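Local coordinates for Can2 (Sulfobacillus thermosulfidooxidans, PDB 7BDV), which binds cyclic tetra-adenylate through its CARF domain and, as an ancillary effector of type III CRISPR defence, acts as a dual-specificity nuclease, at residues A[25-30]-A[52-56]; A[89-95]-A[114-119]; A[122-126]-A[135-139]. All blocks are in the same frame, centred on the assembly; numbering follows the deposited sequence.

Contact 1: A[25-30]-A[52-56]; sequences NVIPVI and FRQAT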
loop_
_atom_site.group_PDB
_atom_site.type_symbol
_atom_site.label_atom_id
_atom_site.label_comp_id
_atom_site.label_asym_id
_atom_site.label_seq_id
_atom_site.Cartn_x
_atom_site.Cartn_y
_atom_site.Cartn_z
ATOM N N ASN A 25 -0.969 6.347 -19.616
ATOM C CA ASN A 25 -0.213 6.598 -20.877
ATOM C C ASN A 25 -0.368 5.412 -21.840
ATOM O O ASN A 25 -0.335 5.627 -23.069
ATOM C CB ASN A 25 1.257 6.848 -20.576
ATOM C CG ASN A 25 1.455 8.074 -19.708
ATOM O OD1 ASN A 25 2.248 8.060 -18.748
ATOM N ND2 ASN A 25 0.830 9.165 -20.132
ATOM N N VAL A 26 -0.533 4.200 -21.320
ATOM C CA VAL A 26 -0.521 2.946 -22.129
ATOM C C VAL A 26 -1.918 2.696 -22.704
ATOM O O VAL A 26 -2.007 2.251 -23.858
ATOM C CB VAL A 26 0.001 1.769 -21.288
ATOM C CG1 VAL A 26 -0.335 0.413 -21.874
ATOM C CG2 VAL A 26 1.482 1.895 -21.034
ATOM N N ILE A 27 -2.978 2.959 -21.923
ATOM C CA ILE A 27 -4.366 2.630 -22.313
ATOM C C ILE A 27 -4.724 3.309 -23.636
ATOM O O ILE A 27 -5.252 2.647 -24.523
ATOM C CB ILE A 27 -5.355 2.939 -21.171
ATOM C CG1 ILE A 27 -5.226 1.911 -20.036
ATOM C CG2 ILE A 27 -6.766 3.008 -21.704
ATOM N N PRO A 28 -4.491 4.626 -23.835
ATOM C CA PRO A 28 -4.765 5.253 -25.129
ATOM C C PRO A 28 -3.974 4.701 -26.334
ATOM O O PRO A 28 -4.482 4.751 -27.437
ATOM C CB PRO A 28 -4.422 6.724 -24.885
ATOM C CG PRO A 28 -4.533 6.884 -23.379
ATOM C CD PRO A 28 -4.001 5.593 -22.839
ATOM N N VAL A 29 -2.769 4.202 -26.112
ATOM C CA VAL A 29 -1.842 3.655 -27.162
ATOM C C VAL A 29 -2.338 2.272 -27.605
ATOM O O VAL A 29 -2.256 1.980 -28.824
ATOM C CB VAL A 29 -0.391 3.613 -26.634
ATOM C CG1 VAL A 29 0.543 2.811 -27.530
ATOM C CG2 VAL A 29 0.144 5.027 -26.429
ATOM N N ILE A 30 -2.850 1.464 -26.675
ATOM C CA ILE A 30 -3.392 0.106 -26.969
ATOM C C ILE A 30 -4.731 0.259 -27.698
ATOM O O ILE A 30 -4.970 -0.519 -28.654
ATOM C CB ILE A 30 -3.543 -0.741 -25.685
ATOM C CG1 ILE A 30 -2.247 -0.852 -24.888
ATOM C CG2 ILE A 30 -4.108 -2.108 -26.017
ATOM C CD1 ILE A 30 -1.089 -1.437 -25.641
ATOM N N PHE A 52 7.115 0.546 -20.433
ATOM C CA PHE A 52 6.202 1.106 -21.459
ATOM C C PHE A 52 6.327 0.287 -22.753
ATOM O O PHE A 52 5.299 0.041 -23.384
ATOM C CB PHE A 52 6.510 2.570 -21.747
ATOM C CG PHE A 52 5.526 3.224 -22.677
ATOM C CD1 PHE A 52 5.671 3.119 -24.051
ATOM C CD2 PHE A 52 4.406 3.889 -22.183
ATOM C CE1 PHE A 52 4.732 3.675 -24.909
ATOM C CE2 PHE A 52 3.480 4.447 -23.037
ATOM C CZ PHE A 52 3.638 4.343 -24.403
ATOM N N ARG A 53 7.558 -0.053 -23.151
ATOM C CA ARG A 53 7.825 -0.841 -24.387
ATOM C C ARG A 53 7.207 -2.229 -24.225
ATOM O O ARG A 53 6.556 -2.699 -25.162
ATOM C CB ARG A 53 9.333 -0.911 -24.659
ATOM C CG ARG A 53 9.974 0.432 -24.981
ATOM C CD ARG A 53 11.471 0.326 -25.308
ATOM N NE ARG A 53 12.027 1.573 -25.820
ATOM C CZ ARG A 53 11.944 1.978 -27.096
ATOM N NH1 ARG A 53 11.320 1.246 -28.008
ATOM N NH2 ARG A 53 12.479 3.133 -27.455
ATOM N N GLN A 54 7.408 -2.860 -23.069
ATOM C CA GLN A 54 6.918 -4.224 -22.750
ATOM C C GLN A 54 5.387 -4.234 -22.730
ATOM O O GLN A 54 4.789 -5.192 -23.284
ATOM C CB GLN A 54 7.502 -4.683 -21.408
ATOM C CG GLN A 54 7.289 -6.149 -21.088
ATOM C CD GLN A 54 7.718 -7.039 -22.231
ATOM O OE1 GLN A 54 8.692 -6.773 -22.927
ATOM N NE2 GLN A 54 6.961 -8.097 -22.456
ATOM N N ALA A 55 4.759 -3.213 -22.137
ATOM C CA ALA A 55 3.286 -3.117 -22.050
ATOM C C ALA A 55 2.693 -2.935 -23.454
ATOM O O ALA A 55 1.584 -3.437 -23.684
ATOM C CB ALA A 55 2.880 -1.985 -21.145
ATOM N N THR A 56 3.384 -2.225 -24.350
ATOM C CA THR A 56 2.855 -1.892 -25.693
ATOM C C THR A 56 3.516 -2.771 -26.771
ATOM O O THR A 56 3.370 -2.396 -27.931
ATOM C CB THR A 56 3.022 -0.398 -26.017
ATOM O OG1 THR A 56 4.414 -0.084 -26.035
ATOM C CG2 THR A 56 2.308 0.513 -25.041
#

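Contact 2: A[89-95]-A[114-119]; sequences NAILNVT and RPIIYV. With nucleotides of chain E.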
loop_
_atom_site.group_PDB
_atom_site.type_symbol
_atom_site.label_atom_id
_atom_site.label_comp_id
_atom_site.label_asym_id
_atom_site.label_seq_id
_atom_site.Cartn_x
_atom_site.Cartn_y
_atom_site.Cartn_z
ATOM N N ASN A 89 2.078 18.738 -34.983
ATOM C CA ASN A 89 0.777 18.035 -34.868
ATOM C C ASN A 89 0.766 17.123 -33.626
ATOM O O ASN A 89 0.008 16.150 -33.615
ATOM C CB ASN A 89 0.471 17.248 -36.148
ATOM C CG ASN A 89 0.539 18.114 -37.390
ATOM O OD1 ASN A 89 1.354 17.874 -38.287
ATOM N ND2 ASN A 89 -0.280 19.154 -37.432
ATOM N N ALA A 90 1.573 17.428 -32.607
ATOM C CA ALA A 90 1.718 16.609 -31.393
ATOM C C ALA A 90 0.394 16.665 -30.617
ATOM O O ALA A 90 -0.276 17.697 -30.693
ATOM C CB ALA A 90 2.878 17.131 -30.606
ATOM N N ILE A 91 0.050 15.604 -29.888
ATOM C CA ILE A 91 -1.043 15.584 -28.862
ATOM C C ILE A 91 -0.401 15.221 -27.512
ATOM O O ILE A 91 0.503 14.372 -27.501
ATOM C CB ILE A 91 -2.168 14.614 -29.282
ATOM C CG1 ILE A 91 -3.175 14.321 -28.169
ATOM C CG2 ILE A 91 -1.586 13.319 -29.807
ATOM C CD1 ILE A 91 -4.414 13.634 -28.666
ATOM N N LEU A 92 -0.837 15.870 -26.430
ATOM C CA LEU A 92 -0.285 15.684 -25.063
ATOM C C LEU A 92 -1.272 14.855 -24.246
ATOM O O LEU A 92 -2.455 15.208 -24.187
ATOM C CB LEU A 92 -0.034 17.035 -24.398
ATOM C CG LEU A 92 0.428 16.963 -22.944
ATOM C CD1 LEU A 92 1.835 16.428 -22.870
ATOM C CD2 LEU A 92 0.364 18.330 -22.275
ATOM N N ASN A 93 -0.768 13.782 -23.643
ATOM C CA ASN A 93 -1.373 13.072 -22.493
ATOM C C ASN A 93 -0.775 13.679 -21.223
ATOM O O ASN A 93 0.375 13.442 -20.967
ATOM C CB ASN A 93 -1.185 11.567 -22.600
ATOM C CG ASN A 93 -1.985 10.823 -21.542
ATOM O OD1 ASN A 93 -2.364 11.389 -20.505
ATOM N ND2 ASN A 93 -2.217 9.557 -21.794
ATOM N N VAL A 94 -1.558 14.474 -20.489
ATOM C CA VAL A 94 -1.084 15.296 -19.340
ATOM C C VAL A 94 -1.351 14.529 -18.026
ATOM O O VAL A 94 -1.177 15.120 -16.939
ATOM C CB VAL A 94 -1.774 16.680 -19.383
ATOM C CG1 VAL A 94 -3.249 16.606 -19.004
ATOM C CG2 VAL A 94 -1.063 17.746 -18.544
ATOM N N THR A 95 -1.742 13.254 -18.093
ATOM C CA THR A 95 -2.169 12.441 -16.906
ATOM C C THR A 95 -0.936 12.045 -16.072
ATOM O O THR A 95 -1.005 12.000 -14.847
ATOM C CB THR A 95 -2.937 11.165 -17.290
ATOM O OG1 THR A 95 -3.738 11.382 -18.452
ATOM C CG2 THR A 95 -3.802 10.652 -16.154
ATOM N N ARG A 114 -3.002 22.934 -29.187
ATOM C CA ARG A 114 -2.865 21.473 -29.412
ATOM C C ARG A 114 -3.909 20.725 -28.586
ATOM O O ARG A 114 -4.340 21.198 -27.531
ATOM C CB ARG A 114 -1.462 20.996 -29.042
ATOM C CG ARG A 114 -0.314 21.674 -29.773
ATOM C CD ARG A 114 -0.418 21.699 -31.294
ATOM N NE ARG A 114 -0.774 20.416 -31.848
ATOM C CZ ARG A 114 -1.616 20.197 -32.844
ATOM N NH1 ARG A 114 -2.188 21.210 -33.477
ATOM N NH2 ARG A 114 -1.821 18.948 -33.223
ATOM N N PRO A 115 -4.338 19.537 -29.059
ATOM C CA PRO A 115 -5.151 18.634 -28.261
ATOM C C PRO A 115 -4.415 18.126 -27.007
ATOM O O PRO A 115 -3.223 17.796 -27.039
ATOM C CB PRO A 115 -5.483 17.448 -29.173
ATOM C CG PRO A 115 -4.982 17.834 -30.558
ATOM C CD PRO A 115 -4.057 19.014 -30.398
ATOM N N ILE A 116 -5.155 18.056 -25.907
ATOM C CA ILE A 116 -4.625 17.615 -24.591
ATOM C C ILE A 116 -5.665 16.686 -23.978
ATOM O O ILE A 116 -6.801 17.127 -23.782
ATOM C CB ILE A 116 -4.300 18.799 -23.663
ATOM C CG1 ILE A 116 -3.311 19.775 -24.290
ATOM C CG2 ILE A 116 -3.777 18.260 -22.335
ATOM C CD1 ILE A 116 -3.215 21.127 -23.564
ATOM N N ILE A 117 -5.264 15.453 -23.677
ATOM C CA ILE A 117 -6.145 14.422 -23.087
ATOM C C ILE A 117 -5.705 14.140 -21.644
ATOM O O ILE A 117 -4.541 14.320 -21.316
ATOM C CB ILE A 117 -6.140 13.165 -23.958
ATOM C CG1 ILE A 117 -4.820 12.395 -23.854
ATOM C CG2 ILE A 117 -6.482 13.529 -25.395
ATOM C CD1 ILE A 117 -4.906 11.000 -24.410
ATOM N N TYR A 118 -6.665 13.720 -20.828
ATOM C CA TYR A 118 -6.459 13.301 -19.430
ATOM C C TYR A 118 -7.339 12.076 -19.202
ATOM O O TYR A 118 -8.508 12.116 -19.585
ATOM C CB TYR A 118 -6.779 14.454 -18.479
ATOM C CG TYR A 118 -6.658 14.070 -17.028
ATOM C CD1 TYR A 118 -7.704 13.436 -16.370
ATOM C CD2 TYR A 118 -5.501 14.338 -16.308
ATOM C CE1 TYR A 118 -7.586 13.070 -15.033
ATOM C CE2 TYR A 118 -5.366 13.958 -14.977
ATOM C CZ TYR A 118 -6.431 13.349 -14.338
ATOM O OH TYR A 118 -6.298 12.961 -13.039
ATOM N N VAL A 119 -6.765 11.007 -18.634
ATOM C CA VAL A 119 -7.430 9.712 -18.427
ATOM C C VAL A 119 -7.992 9.668 -17.010
ATOM O O VAL A 119 -7.201 9.662 -16.090
ATOM C CB VAL A 119 -6.513 8.519 -18.699
ATOM C CG1 VAL A 119 -7.263 7.253 -18.420
ATOM C CG2 VAL A 119 -6.020 8.512 -20.142
ATOM P P A E 1 1.598 9.264 -10.705
ATOM O OP1 A E 1 2.258 8.245 -11.616
ATOM O OP2 A E 1 1.142 8.583 -9.425
ATOM O "O5'" A E 1 0.360 9.915 -11.459
ATOM C "C5'" A E 1 -0.621 9.024 -11.979
ATOM C "C4'" A E 1 -1.822 9.844 -12.323
ATOM O "O4'" A E 1 -2.662 9.065 -13.199
ATOM C "C3'" A E 1 -2.727 10.220 -11.144
ATOM O "O3'" A E 1 -3.518 11.304 -11.529
ATOM C "C2'" A E 1 -3.684 9.044 -11.098
ATOM O "O2'" A E 1 -4.876 9.398 -10.435
ATOM C "C1'" A E 1 -3.925 8.892 -12.601
ATOM N N9 A E 1 -4.434 7.656 -13.097
ATOM C C8 A E 1 -5.354 7.546 -14.100
ATOM N N7 A E 1 -5.631 6.311 -14.407
ATOM C C5 A E 1 -4.822 5.565 -13.580
ATOM C C6 A E 1 -4.644 4.182 -13.438
ATOM N N6 A E 1 -5.287 3.274 -14.159
ATOM N N1 A E 1 -3.736 3.774 -12.535
ATOM C C2 A E 1 -3.083 4.683 -11.816
ATOM N N3 A E 1 -3.189 5.989 -11.831
ATOM C C4 A E 1 -4.065 6.383 -12.768
ATOM P P A E 2 -3.248 12.817 -11.033
ATOM O OP1 A E 2 -4.169 13.647 -11.847
ATOM O OP2 A E 2 -1.829 13.189 -10.752
ATOM O "O5'" A E 2 -3.988 12.821 -9.609
ATOM C "C5'" A E 2 -3.355 12.151 -8.512
ATOM C "C4'" A E 2 -3.673 12.981 -7.288
ATOM O "O4'" A E 2 -5.115 13.143 -7.242
ATOM C "C3'" A E 2 -3.279 12.435 -5.921
ATOM O "O3'" A E 2 -2.820 13.530 -5.064
ATOM C "C2'" A E 2 -4.601 11.838 -5.433
ATOM O "O2'" A E 2 -4.779 11.752 -4.025
ATOM C "C1'" A E 2 -5.567 12.878 -5.943
ATOM N N9 A E 2 -6.946 12.485 -6.030
ATOM C C8 A E 2 -7.465 11.370 -6.673
ATOM N N7 A E 2 -8.772 11.313 -6.568
ATOM C C5 A E 2 -9.112 12.431 -5.809
ATOM C C6 A E 2 -10.342 12.907 -5.346
ATOM N N6 A E 2 -11.464 12.268 -5.588
ATOM N N1 A E 2 -10.369 14.062 -4.627
ATOM C C2 A E 2 -9.197 14.666 -4.374
ATOM N N3 A E 2 -7.967 14.307 -4.765
ATOM C C4 A E 2 -8.002 13.162 -5.479
#

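Contact 3: A[122-126]-A[135-139]; sequences DSQRI and ERLGD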
loop_
_atom_site.group_PDB
_atom_site.type_symbol
_atom_site.label_atom_id
_atom_site.label_comp_id
_atom_site.label_asym_id
_atom_site.label_seq_id
_atom_site.Cartn_x
_atom_site.Cartn_y
_atom_site.Cartn_z
ATOM N N ASP A 122 -11.732 6.685 -12.778
ATOM C CA ASP A 122 -12.967 6.640 -11.940
ATOM C C ASP A 122 -14.187 6.480 -12.851
ATOM O O ASP A 122 -14.938 5.502 -12.664
ATOM C CB ASP A 122 -13.105 7.872 -11.038
ATOM N N SER A 123 -14.376 7.396 -13.805
ATOM C CA SER A 123 -15.524 7.424 -14.748
ATOM C C SER A 123 -15.187 6.663 -16.049
ATOM O O SER A 123 -16.067 6.543 -16.915
ATOM C CB SER A 123 -15.950 8.839 -15.024
ATOM O OG SER A 123 -15.040 9.491 -15.903
ATOM N N GLN A 124 -13.963 6.178 -16.198
ATOM C CA GLN A 124 -13.517 5.434 -17.402
ATOM C C GLN A 124 -13.654 6.291 -18.647
ATOM O O GLN A 124 -14.174 5.793 -19.649
ATOM C CB GLN A 124 -14.283 4.113 -17.520
ATOM C CG GLN A 124 -13.737 3.059 -16.568
ATOM C CD GLN A 124 -12.284 2.787 -16.907
ATOM O OE1 GLN A 124 -11.976 2.313 -18.017
ATOM N NE2 GLN A 124 -11.381 3.128 -15.981
ATOM N N ARG A 125 -13.207 7.543 -18.560
ATOM C CA ARG A 125 -13.318 8.507 -19.680
ATOM C C ARG A 125 -11.946 9.097 -19.989
ATOM O O ARG A 125 -11.138 9.261 -19.078
ATOM C CB ARG A 125 -14.337 9.599 -19.354
ATOM C CG ARG A 125 -15.760 9.084 -19.150
ATOM C CD ARG A 125 -16.791 10.202 -19.218
ATOM N NE ARG A 125 -16.570 11.152 -18.129
ATOM C CZ ARG A 125 -16.746 12.469 -18.187
ATOM N NH1 ARG A 125 -17.162 13.053 -19.298
ATOM N NH2 ARG A 125 -16.483 13.199 -17.118
ATOM N N ILE A 126 -11.733 9.396 -21.262
ATOM C CA ILE A 126 -10.718 10.365 -21.757
ATOM C C ILE A 126 -11.377 11.738 -21.745
ATOM O O ILE A 126 -12.350 11.907 -22.450
ATOM C CB ILE A 126 -10.242 9.971 -23.156
ATOM C CG1 ILE A 126 -9.501 8.637 -23.143
ATOM C CG2 ILE A 126 -9.404 11.067 -23.750
ATOM C CD1 ILE A 126 -9.343 8.017 -24.510
ATOM N N GLU A 135 -14.864 11.009 -23.943
ATOM C CA GLU A 135 -15.109 9.742 -24.674
ATOM C C GLU A 135 -14.990 8.604 -23.663
ATOM O O GLU A 135 -14.121 8.698 -22.787
ATOM C CB GLU A 135 -14.099 9.624 -25.814
ATOM C CG GLU A 135 -14.342 8.478 -26.771
ATOM C CD GLU A 135 -13.147 8.185 -27.669
ATOM O OE1 GLU A 135 -12.157 8.951 -27.604
ATOM O OE2 GLU A 135 -13.206 7.195 -28.429
ATOM N N ARG A 136 -15.865 7.601 -23.750
ATOM C CA ARG A 136 -15.759 6.371 -22.936
ATOM C C ARG A 136 -14.490 5.663 -23.407
ATOM O O ARG A 136 -14.245 5.693 -24.621
ATOM C CB ARG A 136 -17.031 5.522 -23.063
ATOM C CG ARG A 136 -17.284 4.475 -21.984
ATOM C CD ARG A 136 -17.349 4.985 -20.550
ATOM N NE ARG A 136 -17.814 4.015 -19.564
ATOM C CZ ARG A 136 -17.312 2.790 -19.348
ATOM N NH1 ARG A 136 -16.320 2.304 -20.082
ATOM N NH2 ARG A 136 -17.823 2.040 -18.385
ATOM N N LEU A 137 -13.687 5.143 -22.466
ATOM C CA LEU A 137 -12.558 4.225 -22.754
ATOM C C LEU A 137 -13.147 2.892 -23.207
ATOM O O LEU A 137 -14.248 2.534 -22.717
ATOM C CB LEU A 137 -11.746 4.007 -21.476
ATOM C CG LEU A 137 -10.802 5.126 -21.046
ATOM C CD1 LEU A 137 -10.309 4.915 -19.617
ATOM C CD2 LEU A 137 -9.628 5.192 -21.991
ATOM N N GLY A 138 -12.457 2.161 -24.079
ATOM C CA GLY A 138 -12.766 0.740 -24.339
ATOM C C GLY A 138 -12.159 -0.150 -23.263
ATOM O O GLY A 138 -11.755 0.389 -22.199
ATOM N N ASP A 139 -12.055 -1.452 -23.533
ATOM C CA ASP A 139 -11.387 -2.433 -22.645
ATOM C C ASP A 139 -10.432 -3.288 -23.471
ATOM O O ASP A 139 -10.493 -4.496 -23.386
ATOM C CB ASP A 139 -12.436 -3.272 -21.895
HETATM O O HOH W 1 -13.924 0.805 -19.186
#

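Contact 1: A[25-30]-A[52-56]
Val26 and Val29, on helix 23-31, pack against Phe52, Ala55 and Thr56 at the end of helix 47-55, a helix-to-helix contact within the Rossmann-like CARF domain. The tight part is apolar and centres on Val26. Its CG2 lies obliquely to the Phe52 ring, 3.7 Å from CD2, and also meets Ala55 CB, while CG1, anti to the backbone N (chi1 163°), reaches Ala55 CB at 4.1 Å and Thr56 CG2. Val29 does divide its methyls, with CG2 at the ring edge near Phe52 CZ and CG1 3.8 Å from Thr56 CG2. The Phe52 ring is thus met on several sides, since Thr56 CG2 also stands 4.0 Å above one face, toward the rim, and Asn25 O lies near its plane at the edge; that carbonyl is hydrogen-bonded to Tyr14 OH.

The backbones come closest at Ile30 and Thr56, yet Ile30 is partly exposed and meets the other segment through CD1, 3.9 Å from Ala55 O and near Thr56 CG2. The second helix ends here, Thr56 being the first residue to leave helical angles. Phe52 O is gripped from opposite faces of its carbonyl plane by Thr56 N and by Thr56 OG1, the hydroxyl bond measuring 2.8 Å.

Contact 2: A[89-95]-A[114-119]
Arg114 grips Ala90 O side-on with NE and NH2, where segments 89-95 and 114-119 begin to pair. Arg114 NE, 3.0 Å from Ala90 O, lies in the carbonyl plane, whereas NH2 approaches from above that plane; the carbonyl oxygen stays near the guanidinium plane for both. Bends at chi2 and chi3 fold the arginine back to this position, and NH2 has a second, weak bond to His11 ND1. Leu92 N donates to Pro115 O, Ile117 N to Leu92 O at 2.9 Å, and Val94 N to Ile117 O at an N-H...O angle of 171°. This ladder joins the parallel strands of the beta-alpha-beta unit around helix 99-111, with the segment axes 27° apart. Beyond the last bridge, Val119 N donates to Thr95 OG1 at 3.1 Å. Asn93 OD1 accepts from Thr95 N, closing an Asx turn, while Asn93 ND2 is satisfied by Tyr14 OH and Pro24 O. Thr95 O accepts from Lys99 NZ of the second subunit. Thr95 CG2 makes a CH-pi contact over the Tyr118 ring, 4.1 Å from its centroid, and Tyr118 OH donates to OP1 of A2 of chain E, in the cyclic tetra-adenylate, at 2.5 Å.

Contact 3: A[122-126]-A[135-139]
The open end of the beta hairpin formed by strands 125-128 and 134-136, at the margin of the CARF sheet, brings segments 122-126 and 135-139 together. Ile126 and Glu135 are an antiparallel hydrogen-bonded pair: Ile126 N donates to Glu135 O at 2.9 Å, and Glu135 N returns a bond to Ile126 O at 3.1 Å. Arg125 and Arg136 form the adjoining non-hydrogen-bonded pair, their side chains diverging. Past it, Leu137 N meets Gln124 O at 2.9 Å with an almost straight N-H...O angle of 178°.

Leu137 fills the buried side with its two branches. CD2 packs 3.6 Å from Ile126 CG1, the side chains crossing at about a right angle, while CD1 lies 3.5 Å from Gln124 OE1.

The opposite, more exposed flank belongs to Arg136. A bend at chi2 (57°) brings its chain back over Gln124, whose CB sits 3.7 Å above the centre of the guanidinium plane. A water donates to Gln124 OE1 and weakly accepts from Arg136 NH1. The same amide oxygen accepts from Asn285 ND2, which ties the hairpin to the Card1-like endonuclease part of the chain, while Gln124 NE2 donates to Ser121 O; together these bonds fix the rotation of the amide. Arg125 NE donates to Ser123 OG, itself bonded to Asp120 OD2. Gln124, with positive phi, and Arg125 both face Asp120 on strand 116-120, the pattern of a G1 beta bulge.

From the N terminus, contact 1 closes first, bringing helix 47-55 back onto helix 23-31 around strand 36-41. Contact 2 follows in series: helix 99-111 makes the crossover that sets strand 116-120 parallel to strand 90-93. Contact 3 comes last, closing a short hairpin whose first strand lies beside strand 116-120 in the same sheet. The loops neither nest nor cross, yet the contacts meet in space. Pro28 CG of contact 1 packs on Val119 CG2 of contact 2, Ile27 CG2 touches Leu137 CD2 of contact 3, and Ile117 CB of contact 2 meets Ile126 CG2. Helix 23-31 thus packs against both the parallel strands and the hairpin edge.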